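Local coordinates for dihydrodipicolinate synthase (Bacillus clausii KSM-K16, PDB 3E96), which probably catalyses the condensation of pyruvate with aspartate semialdehyde that yields 4-hydroxy-tetrahydrodipicolinate on the way to lysine, as a Schiff-base lyase of the DapA family, at residues Ile18-Pro22 with His34-Thr38; Leu215-Leu219 with Ala267-Gln273; Val262-Glu266 with Val282-Ser286. One frame throughout, in Å; residues are numbered along the deposited sequence.

Contact 1: Ile18-Pro22 with His34-Thr38; sequences IPITP and HYKET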
loop_
_atom_site.group_PDB
_atom_site.type_symbol
_atom_site.label_atom_id
_atom_site.label_comp_id
_atom_site.label_asym_id
_atom_site.label_seq_id
_atom_site.Cartn_x
_atom_site.Cartn_y
_atom_site.Cartn_z
ATOM N N ILE B 18 7.631 -8.146 -16.536
ATOM C CA ILE B 18 7.094 -6.922 -15.947
ATOM C C ILE B 18 8.050 -5.808 -16.329
ATOM O O ILE B 18 9.149 -5.712 -15.788
ATOM C CB ILE B 18 7.037 -6.997 -14.404
ATOM C CG1 ILE B 18 6.613 -8.399 -13.949
ATOM C CG2 ILE B 18 6.070 -5.938 -13.881
ATOM C CD1 ILE B 18 5.280 -8.862 -14.479
ATOM N N PRO B 19 7.630 -4.931 -17.246
ATOM C CA PRO B 19 8.477 -3.828 -17.700
ATOM C C PRO B 19 8.610 -2.686 -16.714
ATOM O O PRO B 19 7.692 -2.399 -15.949
ATOM C CB PRO B 19 7.779 -3.375 -18.973
ATOM C CG PRO B 19 6.321 -3.495 -18.572
ATOM C CD PRO B 19 6.279 -4.834 -17.835
ATOM N N ILE B 20 9.771 -2.042 -16.735
ATOM C CA ILE B 20 9.989 -0.880 -15.892
ATOM C C ILE B 20 9.303 0.275 -16.616
ATOM O O ILE B 20 8.963 0.163 -17.800
ATOM C CB ILE B 20 11.479 -0.498 -15.802
ATOM C CG1 ILE B 20 12.040 -0.316 -17.220
ATOM C CG2 ILE B 20 12.246 -1.542 -15.030
ATOM C CD1 ILE B 20 13.287 0.559 -17.295
ATOM N N THR B 21 9.090 1.374 -15.902
ATOM C CA THR B 21 8.539 2.579 -16.504
ATOM C C THR B 21 9.705 3.561 -16.407
ATOM O O THR B 21 10.021 4.066 -15.326
ATOM C CB THR B 21 7.343 3.157 -15.720
ATOM O OG1 THR B 21 6.293 2.183 -15.652
ATOM C CG2 THR B 21 6.814 4.410 -16.423
ATOM N N PRO B 22 10.388 3.821 -17.534
ATOM C CA PRO B 22 11.524 4.750 -17.527
ATOM C C PRO B 22 11.100 6.153 -17.106
ATOM O O PRO B 22 10.159 6.707 -17.669
ATOM C CB PRO B 22 12.009 4.722 -18.981
ATOM C CG PRO B 22 11.570 3.367 -19.468
ATOM C CD PRO B 22 10.194 3.237 -18.871
ATOM N N HIS B 34 11.965 5.464 -24.293
ATOM C CA HIS B 34 12.701 4.458 -23.541
ATOM C C HIS B 34 11.776 3.295 -23.200
ATOM O O HIS B 34 12.206 2.143 -23.155
ATOM C CB HIS B 34 13.288 5.070 -22.267
ATOM C CG HIS B 34 14.409 6.030 -22.525
ATOM N ND1 HIS B 34 15.030 6.739 -21.519
ATOM C CD2 HIS B 34 15.039 6.376 -23.673
ATOM C CE1 HIS B 34 15.996 7.479 -22.036
ATOM N NE2 HIS B 34 16.023 7.277 -23.341
ATOM N N TYR B 35 10.502 3.594 -22.970
ATOM C CA TYR B 35 9.542 2.541 -22.652
ATOM C C TYR B 35 9.409 1.607 -23.852
ATOM O O TYR B 35 9.390 0.384 -23.704
ATOM C CB TYR B 35 8.171 3.133 -22.308
ATOM C CG TYR B 35 7.189 2.088 -21.823
ATOM C CD1 TYR B 35 7.420 1.389 -20.634
ATOM C CD2 TYR B 35 6.055 1.768 -22.567
ATOM C CE1 TYR B 35 6.547 0.392 -20.202
ATOM C CE2 TYR B 35 5.173 0.770 -22.149
ATOM C CZ TYR B 35 5.429 0.085 -20.964
ATOM O OH TYR B 35 4.579 -0.914 -20.555
ATOM N N LYS B 36 9.322 2.185 -25.046
ATOM C CA LYS B 36 9.205 1.385 -26.260
ATOM C C LYS B 36 10.414 0.466 -26.401
ATOM O O LYS B 36 10.279 -0.697 -26.788
ATOM C CB LYS B 36 9.092 2.294 -27.490
ATOM C CG LYS B 36 9.139 1.551 -28.816
ATOM C CD LYS B 36 8.866 2.499 -29.980
ATOM C CE LYS B 36 9.516 2.001 -31.263
ATOM N NZ LYS B 36 9.111 0.618 -31.608
ATOM N N GLU B 37 11.593 0.994 -26.093
ATOM C CA GLU B 37 12.826 0.215 -26.172
ATOM C C GLU B 37 12.768 -0.973 -25.219
ATOM O O GLU B 37 13.245 -2.064 -25.536
ATOM C CB GLU B 37 14.031 1.084 -25.809
ATOM C CG GLU B 37 14.455 2.059 -26.891
ATOM C CD GLU B 37 15.498 3.045 -26.400
ATOM O OE1 GLU B 37 16.368 2.644 -25.597
ATOM O OE2 GLU B 37 15.454 4.221 -26.827
ATOM N N THR B 38 12.190 -0.745 -24.046
ATOM C CA THR B 38 12.063 -1.784 -23.029
ATOM C C THR B 38 11.077 -2.850 -23.491
ATOM O O THR B 38 11.347 -4.049 -23.397
ATOM C CB THR B 38 11.577 -1.182 -21.699
ATOM O OG1 THR B 38 12.504 -0.178 -21.270
ATOM C CG2 THR B 38 11.475 -2.257 -20.630
#

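Contact 2: Leu215-Leu219 with Ala267-Gln273; sequences LVNLL and AMEMLRQ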
loop_
_atom_site.group_PDB
_atom_site.type_symbol
_atom_site.label_atom_id
_atom_site.label_comp_id
_atom_site.label_asym_id
_atom_site.label_seq_id
_atom_site.Cartn_x
_atom_site.Cartn_y
_atom_site.Cartn_z
ATOM N N LEU B 215 13.921 -9.400 -14.423
ATOM C CA LEU B 215 15.205 -9.603 -15.080
ATOM C C LEU B 215 15.099 -9.419 -16.598
ATOM O O LEU B 215 16.064 -9.005 -17.244
ATOM C CB LEU B 215 15.735 -11.010 -14.759
ATOM C CG LEU B 215 17.052 -11.464 -15.399
ATOM C CD1 LEU B 215 18.171 -10.517 -15.004
ATOM C CD2 LEU B 215 17.380 -12.880 -14.940
ATOM N N VAL B 216 13.931 -9.711 -17.166
ATOM C CA VAL B 216 13.746 -9.572 -18.611
ATOM C C VAL B 216 13.984 -8.148 -19.116
ATOM O O VAL B 216 14.204 -7.945 -20.311
ATOM C CB VAL B 216 12.334 -10.018 -19.064
ATOM C CG1 VAL B 216 12.146 -11.507 -18.793
ATOM C CG2 VAL B 216 11.272 -9.203 -18.350
ATOM N N ASN B 217 13.941 -7.165 -18.217
ATOM C CA ASN B 217 14.173 -5.779 -18.620
ATOM C C ASN B 217 15.586 -5.554 -19.144
ATOM O O ASN B 217 15.816 -4.635 -19.929
ATOM C CB ASN B 217 13.920 -4.812 -17.460
ATOM C CG ASN B 217 12.444 -4.625 -17.169
ATOM O OD1 ASN B 217 11.898 -5.218 -16.231
ATOM N ND2 ASN B 217 11.789 -3.810 -17.979
ATOM N N LEU B 218 16.535 -6.377 -18.702
ATOM C CA LEU B 218 17.911 -6.230 -19.155
ATOM C C LEU B 218 18.480 -7.479 -19.821
ATOM O O LEU B 218 19.245 -7.373 -20.778
ATOM C CB LEU B 218 18.829 -5.822 -17.995
ATOM C CG LEU B 218 18.875 -6.698 -16.736
ATOM C CD1 LEU B 218 20.197 -6.482 -16.009
ATOM C CD2 LEU B 218 17.688 -6.359 -15.826
ATOM N N LEU B 219 18.102 -8.655 -19.324
ATOM C CA LEU B 219 18.618 -9.917 -19.850
ATOM C C LEU B 219 17.528 -10.972 -20.006
ATOM O O LEU B 219 17.531 -11.989 -19.312
ATOM C CB LEU B 219 19.705 -10.444 -18.911
ATOM C CG LEU B 219 20.892 -9.497 -18.701
ATOM C CD1 LEU B 219 21.679 -9.882 -17.458
ATOM C CD2 LEU B 219 21.775 -9.537 -19.940
ATOM N N ALA B 267 21.406 -1.069 -13.290
ATOM C CA ALA B 267 22.107 -2.145 -13.985
ATOM C C ALA B 267 21.917 -1.942 -15.494
ATOM O O ALA B 267 22.869 -2.074 -16.274
ATOM C CB ALA B 267 21.550 -3.499 -13.563
ATOM N N MET B 268 20.686 -1.619 -15.897
ATOM C CA MET B 268 20.369 -1.379 -17.310
ATOM C C MET B 268 21.225 -0.230 -17.849
ATOM O O MET B 268 21.792 -0.329 -18.943
ATOM C CB MET B 268 18.878 -1.023 -17.497
ATOM C CG MET B 268 17.883 -2.164 -17.223
ATOM S SD MET B 268 16.124 -1.699 -17.358
ATOM C CE MET B 268 15.871 -0.902 -15.862
ATOM N N GLU B 269 21.314 0.858 -17.086
ATOM C CA GLU B 269 22.103 2.015 -17.508
ATOM C C GLU B 269 23.578 1.647 -17.683
ATOM O O GLU B 269 24.238 2.122 -18.617
ATOM C CB GLU B 269 21.966 3.160 -16.499
ATOM C CG GLU B 269 20.626 3.910 -16.551
ATOM C CD GLU B 269 20.434 4.718 -17.827
ATOM O OE1 GLU B 269 21.441 5.197 -18.397
ATOM O OE2 GLU B 269 19.271 4.898 -18.254
ATOM N N MET B 270 24.099 0.811 -16.790
ATOM C CA MET B 270 25.489 0.382 -16.894
ATOM C C MET B 270 25.695 -0.428 -18.175
ATOM O O MET B 270 26.783 -0.424 -18.749
ATOM C CB MET B 270 25.897 -0.461 -15.683
ATOM C CG MET B 270 26.309 0.351 -14.468
ATOM S SD MET B 270 27.092 -0.667 -13.190
ATOM C CE MET B 270 28.649 -0.989 -13.920
ATOM N N LEU B 271 24.649 -1.121 -18.619
ATOM C CA LEU B 271 24.727 -1.926 -19.836
ATOM C C LEU B 271 24.300 -1.103 -21.047
ATOM O O LEU B 271 24.004 -1.646 -22.120
ATOM C CB LEU B 271 23.834 -3.163 -19.713
ATOM C CG LEU B 271 24.188 -4.143 -18.592
ATOM C CD1 LEU B 271 23.115 -5.229 -18.515
ATOM C CD2 LEU B 271 25.558 -4.756 -18.844
ATOM N N ARG B 272 24.268 0.212 -20.856
ATOM C CA ARG B 272 23.890 1.161 -21.893
ATOM C C ARG B 272 22.479 0.973 -22.430
ATOM O O ARG B 272 22.208 1.224 -23.605
ATOM C CB ARG B 272 24.910 1.126 -23.037
ATOM C CG ARG B 272 26.278 1.639 -22.616
ATOM C CD ARG B 272 27.328 1.456 -23.700
ATOM N NE ARG B 272 28.648 1.873 -23.232
ATOM C CZ ARG B 272 29.008 3.135 -23.012
ATOM N NH1 ARG B 272 28.146 4.122 -23.223
ATOM N NH2 ARG B 272 30.232 3.411 -22.575
ATOM N N GLN B 273 21.582 0.521 -21.557
ATOM C CA GLN B 273 20.180 0.344 -21.908
ATOM C C GLN B 273 19.488 1.514 -21.206
ATOM O O GLN B 273 19.830 1.846 -20.067
ATOM C CB GLN B 273 19.657 -0.996 -21.379
ATOM C CG GLN B 273 20.445 -2.205 -21.883
ATOM C CD GLN B 273 19.927 -3.521 -21.318
ATOM O OE1 GLN B 273 19.254 -3.541 -20.288
ATOM N NE2 GLN B 273 20.258 -4.626 -21.982
#

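Contact 3: Val262-Glu266 with Val282-Ser286; sequences VVIKE and VNELS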
loop_
_atom_site.group_PDB
_atom_site.type_symbol
_atom_site.label_atom_id
_atom_site.label_comp_id
_atom_site.label_asym_id
_atom_site.label_seq_id
_atom_site.Cartn_x
_atom_site.Cartn_y
_atom_site.Cartn_z
ATOM N N VAL B 262 15.151 -0.091 -8.528
ATOM C CA VAL B 262 16.315 0.761 -8.719
ATOM C C VAL B 262 17.556 -0.039 -9.135
ATOM O O VAL B 262 18.357 0.443 -9.933
ATOM C CB VAL B 262 16.600 1.626 -7.462
ATOM C CG1 VAL B 262 16.918 0.748 -6.268
ATOM C CG2 VAL B 262 17.733 2.607 -7.760
ATOM N N VAL B 263 17.712 -1.256 -8.617
ATOM C CA VAL B 263 18.856 -2.093 -9.003
ATOM C C VAL B 263 18.750 -2.428 -10.495
ATOM O O VAL B 263 19.750 -2.408 -11.225
ATOM C CB VAL B 263 18.906 -3.415 -8.192
ATOM C CG1 VAL B 263 19.905 -4.388 -8.825
ATOM C CG2 VAL B 263 19.314 -3.122 -6.753
ATOM N N ILE B 264 17.536 -2.737 -10.946
ATOM C CA ILE B 264 17.311 -3.051 -12.353
ATOM C C ILE B 264 17.672 -1.850 -13.235
ATOM O O ILE B 264 18.384 -1.989 -14.239
ATOM C CB ILE B 264 15.831 -3.435 -12.615
ATOM C CG1 ILE B 264 15.533 -4.805 -12.004
ATOM C CG2 ILE B 264 15.546 -3.464 -14.114
ATOM C CD1 ILE B 264 14.087 -5.240 -12.147
ATOM N N LYS B 265 17.190 -0.671 -12.854
ATOM C CA LYS B 265 17.456 0.534 -13.633
ATOM C C LYS B 265 18.919 0.947 -13.694
ATOM O O LYS B 265 19.408 1.351 -14.753
ATOM C CB LYS B 265 16.598 1.698 -13.123
ATOM C CG LYS B 265 15.117 1.544 -13.483
ATOM C CD LYS B 265 14.299 2.794 -13.180
ATOM C CE LYS B 265 12.863 2.626 -13.676
ATOM N NZ LYS B 265 11.966 3.755 -13.267
ATOM N N GLU B 266 19.629 0.852 -12.579
ATOM C CA GLU B 266 21.035 1.238 -12.601
ATOM C C GLU B 266 21.869 0.177 -13.314
ATOM O O GLU B 266 22.903 0.488 -13.904
ATOM C CB GLU B 266 21.538 1.510 -11.183
ATOM C CG GLU B 266 20.890 2.762 -10.599
ATOM C CD GLU B 266 21.667 3.385 -9.460
ATOM O OE1 GLU B 266 22.893 3.149 -9.362
ATOM O OE2 GLU B 266 21.050 4.132 -8.671
ATOM N N VAL B 282 11.605 5.934 -3.876
ATOM C CA VAL B 282 12.874 5.220 -4.018
ATOM C C VAL B 282 13.827 6.125 -4.785
ATOM O O VAL B 282 13.480 6.626 -5.850
ATOM C CB VAL B 282 12.740 3.878 -4.778
ATOM C CG1 VAL B 282 14.137 3.299 -5.047
ATOM C CG2 VAL B 282 11.936 2.881 -3.945
ATOM N N ASN B 283 15.015 6.357 -4.234
ATOM C CA ASN B 283 15.988 7.203 -4.917
ATOM C C ASN B 283 17.142 6.344 -5.426
ATOM O O ASN B 283 17.023 5.117 -5.480
ATOM C CB ASN B 283 16.465 8.341 -3.995
ATOM C CG ASN B 283 17.298 7.859 -2.822
ATOM O OD1 ASN B 283 17.110 6.756 -2.313
ATOM N ND2 ASN B 283 18.217 8.709 -2.373
ATOM N N GLU B 284 18.253 6.966 -5.808
ATOM C CA GLU B 284 19.370 6.199 -6.360
ATOM C C GLU B 284 20.139 5.330 -5.375
ATOM O O GLU B 284 20.037 5.497 -4.161
ATOM C CB GLU B 284 20.342 7.132 -7.097
ATOM C CG GLU B 284 21.131 8.096 -6.218
ATOM C CD GLU B 284 20.262 9.139 -5.535
ATOM O OE1 GLU B 284 19.296 9.633 -6.160
ATOM O OE2 GLU B 284 20.556 9.479 -4.369
ATOM N N LEU B 285 20.912 4.391 -5.917
ATOM C CA LEU B 285 21.706 3.481 -5.100
ATOM C C LEU B 285 22.864 4.195 -4.421
ATOM O O LEU B 285 23.359 5.207 -4.917
ATOM C CB LEU B 285 22.272 2.339 -5.958
ATOM C CG LEU B 285 21.304 1.321 -6.565
ATOM C CD1 LEU B 285 22.083 0.301 -7.389
ATOM C CD2 LEU B 285 20.537 0.622 -5.450
ATOM N N SER B 286 23.289 3.659 -3.283
ATOM C CA SER B 286 24.427 4.211 -2.554
ATOM C C SER B 286 25.657 3.794 -3.355
ATOM O O SER B 286 25.554 2.968 -4.265
ATOM C CB SER B 286 24.512 3.594 -1.160
ATOM O OG SER B 286 24.709 2.191 -1.256
#

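Contact 1: Ile18-Pro22 with His34-Thr38
In the first beta-alpha unit of the TIM barrel, the loop that leaves strand 15-17 folds back over helix 32-43, and the prolines Pro19 and Pro22 of that loop meet the ring of Tyr35. The contact is buried and has no hydrogen bond between the segments; 293 Å² of surface is covered, both sides counted. Tyr35 holds its CG anti to the backbone N (chi1 -174°), which swings the ring off the helix and along the loop. Pro22 lies at the edge of this ring, near its plane, with CD 3.8 Å from Tyr35 CD1, the two side chains at roughly a right angle. Farther out, Pro19 CG is 3.7 Å from Tyr35 OH. Between the prolines the carbonyl of Ile20 also points at the ring edge, in plane, Ile20 O being 3.4 Å from Tyr35 CE1; this buried oxygen has no hydrogen-bond partner in the model. The phenol hydroxyl is bonded to Thr74, which fixes the far end of the ring. On its other flank Pro22 rests on the start of the segment, with Pro22 CB 3.5 Å from His34 CB, while the imidazole is directed away from the loop. One helical turn after His34, Thr38 is crossed by Ile20 at about a right angle, Ile20 CG1 standing 4.0 Å from Thr38 CG2. Ile20 also lies beside Thr56, the predicted pyruvate-binding residue. The geometry is that of a loop following a barrel strand at the active-site end of a (beta/alpha)8 fold, packed on the helix that follows it.

Contact 2: Leu215-Leu219 with Ala267-Gln273
Leu218 carries its CG between the backbone N and the carbonyl carbon (chi1 56°), which sends the branched end toward helix 262-270, and Gln273 answers with a chain extended beyond CG (chi2 179°) that brings the edge of its amide, with Leu218 O in the amide plane, against the Leu218 backbone. The contact joins the loop after the last barrel strand, 210-213, to the C-terminal end of that helix, which closes in a Schellman motif: Arg272, with positive phi, is the C-prime residue, Gln273 N bonds to Met268 O and Arg272 N to Glu269 O. This turn sets Gln273 facing the loop. Leu218 CD1 reaches both Leu271 CD1, at 4.0 Å, and Ala267 CB, at 4.1 Å, the two leucines crossing obliquely, while Leu218 CB lies 3.9 Å from Met268 CG. The thioether continues past Leu218, with Met268 SD 3.8 Å from Asn217 CB. Phe248 of helix 235-252 touches Leu218 and Ala267 as well. Gln273 OE1, buried here and without a polar partner in the model, sits 3.3 Å from Leu218 CB. The other amide atom makes the one hydrogen bond across the segments: Gln273 NE2 to Leu218 O, 3.2 Å, nearly straight at 175° and meeting a lone pair in the carbonyl plane.

Contact 3: Val262-Glu266 with Val282-Ser286
Glu266 and Leu285 run past each other in opposite directions, so that the carboxylate of the one lies beside the root of the other. The glutamate chain is extended beyond CG and ends against the backbone of the opposing segment, where Leu285 N donates to Glu266 OE2 over 2.8 Å. The bond is almost straight, 179° at the hydrogen; it enters on the syn side of the oxygen, yet from 31° out of the carboxylate plane. Meanwhile the isobutyl group lies along the glutamate, with Leu285 CG 3.6 Å from Glu266 CD. The second oxygen, OE1, forms a salt bridge with Lys290, which also bonds to the carbonyl of Leu285; one carboxylate thus holds a backbone N-H and an ammonium group at once, an anchoring that would be expected to favour its charged form. The carboxylate planes of Glu266 and Glu284 differ by 26°, but their charged atoms are not in contact, and Glu284 CB is what approaches Glu266 OE2. In the fold, helices 235-252, 262-270 and 287-299 form the helical region after the eight-stranded barrel, as in the DapA family, and here the second of them meets the linker to the third. Ser286 is the N-cap of that last helix, its OG accepting from Asp289 N. A turn before Glu266, Val262 spreads its methyl branches over the same linker: CG1 lies 3.7 Å from Leu285 CD2, and CG2 is 3.5 Å from Asn283 O. Val262 CB also comes within 3.8 Å of Val282 CG1. From the neighbouring position, Val263 CG2 adds a longer touch of 4.1 Å to Leu285 CD2. Beyond the linker stands the second subunit, whose Val120 packs on Val282 and whose Gly124 packs on Asn283.

In the fold
Contacts 2 and 3 share helix 262-270, one at its C-terminal end and one at its start, with centres about 12 Å apart; the centre of contact 1 is about 11 Å from that of contact 2 and about 15 Å from that of contact 3. The helix reaches the first barrel loop directly: Lys265 NZ is 2.8 Å from Thr21 O, a probable hydrogen bond, and Ile20 CG2 packs 3.9 Å from Ile264 CG2. Asn217 also adjoins that loop, tying contact 2 to contact 1. The predicted pyruvate-binding Thr56 has its side chain about 4 Å from those of Ile20 and Asn217, and about 10 Å from that of Val263, so contacts 1 and 2 border the probable active site more closely.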